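PDB 2VEC: pirin-like protein YhaK, which is a bicupin of the pirin family with a reactive cysteine, apparently redox-sensitive, and has no quercetin 2,3-dioxygenase activity. Local coordinates for residues Gly39-His51 with Tyr60-Ala72. Residues are numbered along the deposited sequence; the frame is centred on the assembly and turned at random.
Sequences GWLQARYTFSFGH and YASLRVLNQEVLA
Y45 and F47 of strand 45-48 pair antiparallel with Q68 and L66 of strand 63-71, closing one edge of a six-stranded sheet in the N-terminal cupin of this bicupin. Strand 45-48 is outermost; strand 135-143 flanks 63-71 on its other side, where R64 and V65 both face W141 in a classic beta bulge. Y45, F47, L66 and Q68 share the face that meets strand 203-208 of the second cupin, with Q207 against Y45 and F47. Y45 CG sits between the backbone N and the carbonyl carbon (chi1 52°), which lays one ring face over Q68 CB, a CH-pi contact 4.0 Å from the ring centroid. L66 CD2 touches both rings, 3.9 Å from Y45 CE2 and from F47 CD2. The Q68 side chain reaches out extended toward the turn W40-A43 that precedes strand 45-48, where NE2 donates twice: to W40 O at 2.7 Å, in the amide plane, and to A43 O from above that carbonyl's plane. OE1 accepts a hydrogen bond from a water, which itself accepts one from Y45 OH, so both ends of the amide are fixed. On the face of T46 and N67, T46 OG1 shares a water with E69 OE2; a long salt bridge also joins R44 NH2 to E69 OE1. Past the end of strand 45-48, the R64 side chain, bent at chi2 and chi3, folds back over F49 and H51, with H51 CB over one guanidinium face and D143 bridging R64 NH1 to H51 ND1. From the edge of that guanidinium, in its plane, R64 NE donates to F49 O at 2.7 Å, nearly straight at 172°.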
# COMPACT_ATOMS: atom_id res chain seq x y z
N GLY A 39 -13.44 -1.22 14.33
CA GLY A 39 -13.44 0.07 13.66
C GLY A 39 -12.27 0.34 12.73
O GLY A 39 -11.89 1.49 12.55
N TRP A 40 -11.72 -0.71 12.12
CA TRP A 40 -10.56 -0.53 11.22
C TRP A 40 -10.85 0.43 10.06
O TRP A 40 -9.94 1.12 9.56
CB TRP A 40 -10.05 -1.87 10.68
CG TRP A 40 -10.99 -2.62 9.74
CD1 TRP A 40 -12.13 -3.28 10.09
CD2 TRP A 40 -10.82 -2.82 8.33
NE1 TRP A 40 -12.71 -3.85 8.97
CE2 TRP A 40 -11.92 -3.59 7.88
CE3 TRP A 40 -9.86 -2.40 7.39
CZ2 TRP A 40 -12.09 -3.96 6.54
CZ3 TRP A 40 -10.03 -2.78 6.05
CH2 TRP A 40 -11.13 -3.56 5.65
N LEU A 41 -12.10 0.42 9.58
CA LEU A 41 -12.46 1.26 8.42
C LEU A 41 -12.60 2.72 8.82
O LEU A 41 -12.67 3.60 7.96
CB LEU A 41 -13.75 0.76 7.73
CG LEU A 41 -13.68 -0.48 6.84
CD1 LEU A 41 -15.09 -0.85 6.28
CD2 LEU A 41 -12.65 -0.34 5.72
N GLN A 42 -12.67 3.00 10.13
CA GLN A 42 -12.70 4.37 10.61
C GLN A 42 -11.32 4.88 11.01
O GLN A 42 -11.18 6.04 11.38
CB GLN A 42 -13.68 4.53 11.78
CG GLN A 42 -15.11 4.50 11.30
CD GLN A 42 -15.55 3.10 10.91
OE1 GLN A 42 -15.23 2.12 11.60
NE2 GLN A 42 -16.29 2.99 9.79
N ALA A 43 -10.29 4.04 10.93
CA ALA A 43 -8.99 4.47 11.43
C ALA A 43 -8.37 5.48 10.44
O ALA A 43 -8.57 5.38 9.22
CB ALA A 43 -8.08 3.29 11.64
N ARG A 44 -7.66 6.48 10.98
CA ARG A 44 -6.98 7.49 10.16
C ARG A 44 -5.57 7.68 10.73
O ARG A 44 -5.45 7.97 11.92
CB ARG A 44 -7.73 8.83 10.25
CG ARG A 44 -9.10 8.87 9.62
CD ARG A 44 -9.85 10.19 10.02
NE ARG A 44 -9.06 11.33 9.53
CZ ARG A 44 -8.57 12.32 10.27
NH1 ARG A 44 -8.81 12.39 11.58
NH2 ARG A 44 -7.85 13.28 9.68
N TYR A 45 -4.53 7.52 9.90
CA TYR A 45 -3.16 7.66 10.36
C TYR A 45 -2.24 7.90 9.17
O TYR A 45 -2.59 7.51 8.06
CB TYR A 45 -2.69 6.42 11.12
CG TYR A 45 -2.89 5.08 10.41
CD1 TYR A 45 -4.05 4.33 10.59
CD2 TYR A 45 -1.88 4.53 9.61
CE1 TYR A 45 -4.20 3.08 9.94
CE2 TYR A 45 -2.00 3.26 8.98
CZ TYR A 45 -3.18 2.56 9.13
OH TYR A 45 -3.32 1.33 8.53
N THR A 46 -1.10 8.56 9.41
CA THR A 46 -0.07 8.78 8.38
C THR A 46 1.36 8.47 8.88
O THR A 46 1.79 9.10 9.87
CB THR A 46 -0.07 10.26 7.91
OG1 THR A 46 -1.41 10.65 7.55
CG2 THR A 46 0.86 10.44 6.72
N PHE A 47 2.05 7.52 8.23
CA PHE A 47 3.46 7.24 8.50
C PHE A 47 4.22 8.04 7.44
O PHE A 47 3.86 7.96 6.27
CB PHE A 47 3.87 5.78 8.24
CG PHE A 47 3.28 4.74 9.18
CD1 PHE A 47 4.00 4.33 10.30
CD2 PHE A 47 2.13 4.08 8.87
CE1 PHE A 47 3.50 3.33 11.15
CE2 PHE A 47 1.60 3.08 9.71
CZ PHE A 47 2.27 2.72 10.85
N SER A 48 5.25 8.78 7.84
CA SER A 48 6.16 9.46 6.89
C SER A 48 7.56 8.94 7.15
O SER A 48 8.04 9.06 8.28
CB SER A 48 6.10 10.97 7.10
OG SER A 48 4.75 11.44 6.92
N PHE A 49 8.18 8.35 6.12
CA PHE A 49 9.51 7.76 6.24
C PHE A 49 10.54 8.40 5.33
O PHE A 49 10.21 8.93 4.26
CB PHE A 49 9.51 6.24 5.93
CG PHE A 49 8.54 5.44 6.76
CD1 PHE A 49 8.64 5.43 8.14
CD2 PHE A 49 7.53 4.70 6.14
CE1 PHE A 49 7.74 4.71 8.95
CE2 PHE A 49 6.66 3.94 6.92
CZ PHE A 49 6.76 3.95 8.32
N GLY A 50 11.79 8.30 5.78
CA GLY A 50 12.94 8.81 5.07
C GLY A 50 13.36 8.02 3.84
O GLY A 50 12.82 6.95 3.58
N HIS A 51 14.33 8.57 3.12
CA HIS A 51 14.88 7.99 1.90
C HIS A 51 16.20 7.30 2.21
O HIS A 51 17.19 7.95 2.61
CB HIS A 51 15.07 9.12 0.86
CG HIS A 51 15.66 8.68 -0.44
ND1 HIS A 51 14.89 8.26 -1.50
CD2 HIS A 51 16.95 8.62 -0.86
CE1 HIS A 51 15.68 7.99 -2.54
NE2 HIS A 51 16.94 8.15 -2.15
N TYR A 60 18.02 3.99 -5.92
CA TYR A 60 16.76 3.30 -5.73
C TYR A 60 15.78 4.03 -4.81
O TYR A 60 16.20 4.81 -3.94
CB TYR A 60 17.05 1.90 -5.17
CG TYR A 60 17.75 1.02 -6.19
CD1 TYR A 60 17.01 0.23 -7.09
CD2 TYR A 60 19.13 0.98 -6.27
CE1 TYR A 60 17.68 -0.58 -8.05
CE2 TYR A 60 19.78 0.18 -7.20
CZ TYR A 60 19.05 -0.59 -8.08
OH TYR A 60 19.70 -1.36 -9.01
N ALA A 61 14.50 3.68 -4.96
CA ALA A 61 13.38 4.31 -4.23
C ALA A 61 13.14 3.77 -2.84
O ALA A 61 13.44 2.56 -2.54
CB ALA A 61 12.06 4.13 -5.04
N SER A 62 12.55 4.63 -2.00
CA SER A 62 12.04 4.27 -0.68
C SER A 62 10.53 4.47 -0.58
O SER A 62 9.94 5.23 -1.37
CB SER A 62 12.74 5.11 0.42
OG SER A 62 14.13 4.74 0.51
N LEU A 63 9.91 3.73 0.33
CA LEU A 63 8.54 4.00 0.81
C LEU A 63 8.55 5.30 1.61
O LEU A 63 9.22 5.36 2.65
CB LEU A 63 8.09 2.85 1.69
CG LEU A 63 6.72 3.02 2.34
CD1 LEU A 63 5.61 3.02 1.27
CD2 LEU A 63 6.47 1.95 3.41
N ARG A 64 7.88 6.34 1.11
CA ARG A 64 7.94 7.68 1.76
C ARG A 64 6.74 8.02 2.66
O ARG A 64 6.86 8.75 3.64
CB ARG A 64 8.15 8.77 0.70
CG ARG A 64 9.42 8.55 -0.15
CD ARG A 64 10.71 8.40 0.74
NE ARG A 64 10.91 9.51 1.67
CZ ARG A 64 11.45 10.68 1.33
NH1 ARG A 64 11.84 10.89 0.06
NH2 ARG A 64 11.64 11.62 2.25
N VAL A 65 5.58 7.48 2.33
CA VAL A 65 4.40 7.74 3.16
C VAL A 65 3.58 6.46 3.10
O VAL A 65 3.53 5.82 2.04
CB VAL A 65 3.56 8.87 2.55
CG1 VAL A 65 2.09 8.88 3.16
CG2 VAL A 65 4.28 10.22 2.76
N LEU A 66 2.96 6.08 4.21
CA LEU A 66 1.86 5.13 4.17
C LEU A 66 0.75 5.71 5.02
O LEU A 66 0.95 6.07 6.22
CB LEU A 66 2.26 3.71 4.64
CG LEU A 66 1.06 2.72 4.51
CD1 LEU A 66 1.48 1.37 4.12
CD2 LEU A 66 0.19 2.72 5.80
N ASN A 67 -0.40 5.90 4.42
CA ASN A 67 -1.48 6.51 5.19
C ASN A 67 -2.80 5.81 5.01
O ASN A 67 -2.97 5.03 4.07
CB ASN A 67 -1.55 8.02 4.96
CG ASN A 67 -2.17 8.42 3.65
OD1 ASN A 67 -3.34 8.17 3.39
ND2 ASN A 67 -1.39 9.14 2.84
N GLN A 68 -3.69 6.04 5.95
CA GLN A 68 -5.07 5.62 5.77
C GLN A 68 -5.92 6.80 6.12
O GLN A 68 -5.71 7.45 7.15
CB GLN A 68 -5.43 4.43 6.65
CG GLN A 68 -6.96 4.14 6.60
CD GLN A 68 -7.33 2.79 7.15
OE1 GLN A 68 -6.72 1.77 6.77
NE2 GLN A 68 -8.34 2.75 8.04
N GLU A 69 -6.84 7.14 5.23
CA GLU A 69 -7.67 8.33 5.41
C GLU A 69 -9.12 7.97 5.19
O GLU A 69 -9.43 7.00 4.49
CB GLU A 69 -7.23 9.43 4.45
CG GLU A 69 -5.85 10.06 4.84
CD GLU A 69 -5.93 10.82 6.16
OE1 GLU A 69 -6.82 11.72 6.30
OE2 GLU A 69 -5.11 10.53 7.08
N VAL A 70 -9.99 8.73 5.84
CA VAL A 70 -11.43 8.57 5.71
C VAL A 70 -11.98 9.92 5.25
O VAL A 70 -11.76 10.92 5.91
CB VAL A 70 -12.07 8.14 7.07
CG1 VAL A 70 -13.61 8.09 6.99
CG2 VAL A 70 -11.51 6.79 7.55
N LEU A 71 -12.69 9.93 4.11
CA LEU A 71 -13.43 11.11 3.63
C LEU A 71 -14.93 10.95 3.88
O LEU A 71 -15.51 9.92 3.52
CB LEU A 71 -13.21 11.29 2.12
CG LEU A 71 -12.02 12.08 1.56
CD1 LEU A 71 -12.04 11.98 0.03
CD2 LEU A 71 -12.07 13.55 1.96
N ALA A 72 -15.56 11.97 4.47
CA ALA A 72 -17.00 11.98 4.77
C ALA A 72 -17.87 12.03 3.49
O ALA A 72 -17.39 12.48 2.44
CB ALA A 72 -17.33 13.16 5.69
O HOH W 1 -5.71 0.22 8.77
O HOH W 2 -3.69 11.19 9.19
O HOH W 3 11.62 4.40 3.73
O HOH W 4 18.87 5.63 -2.77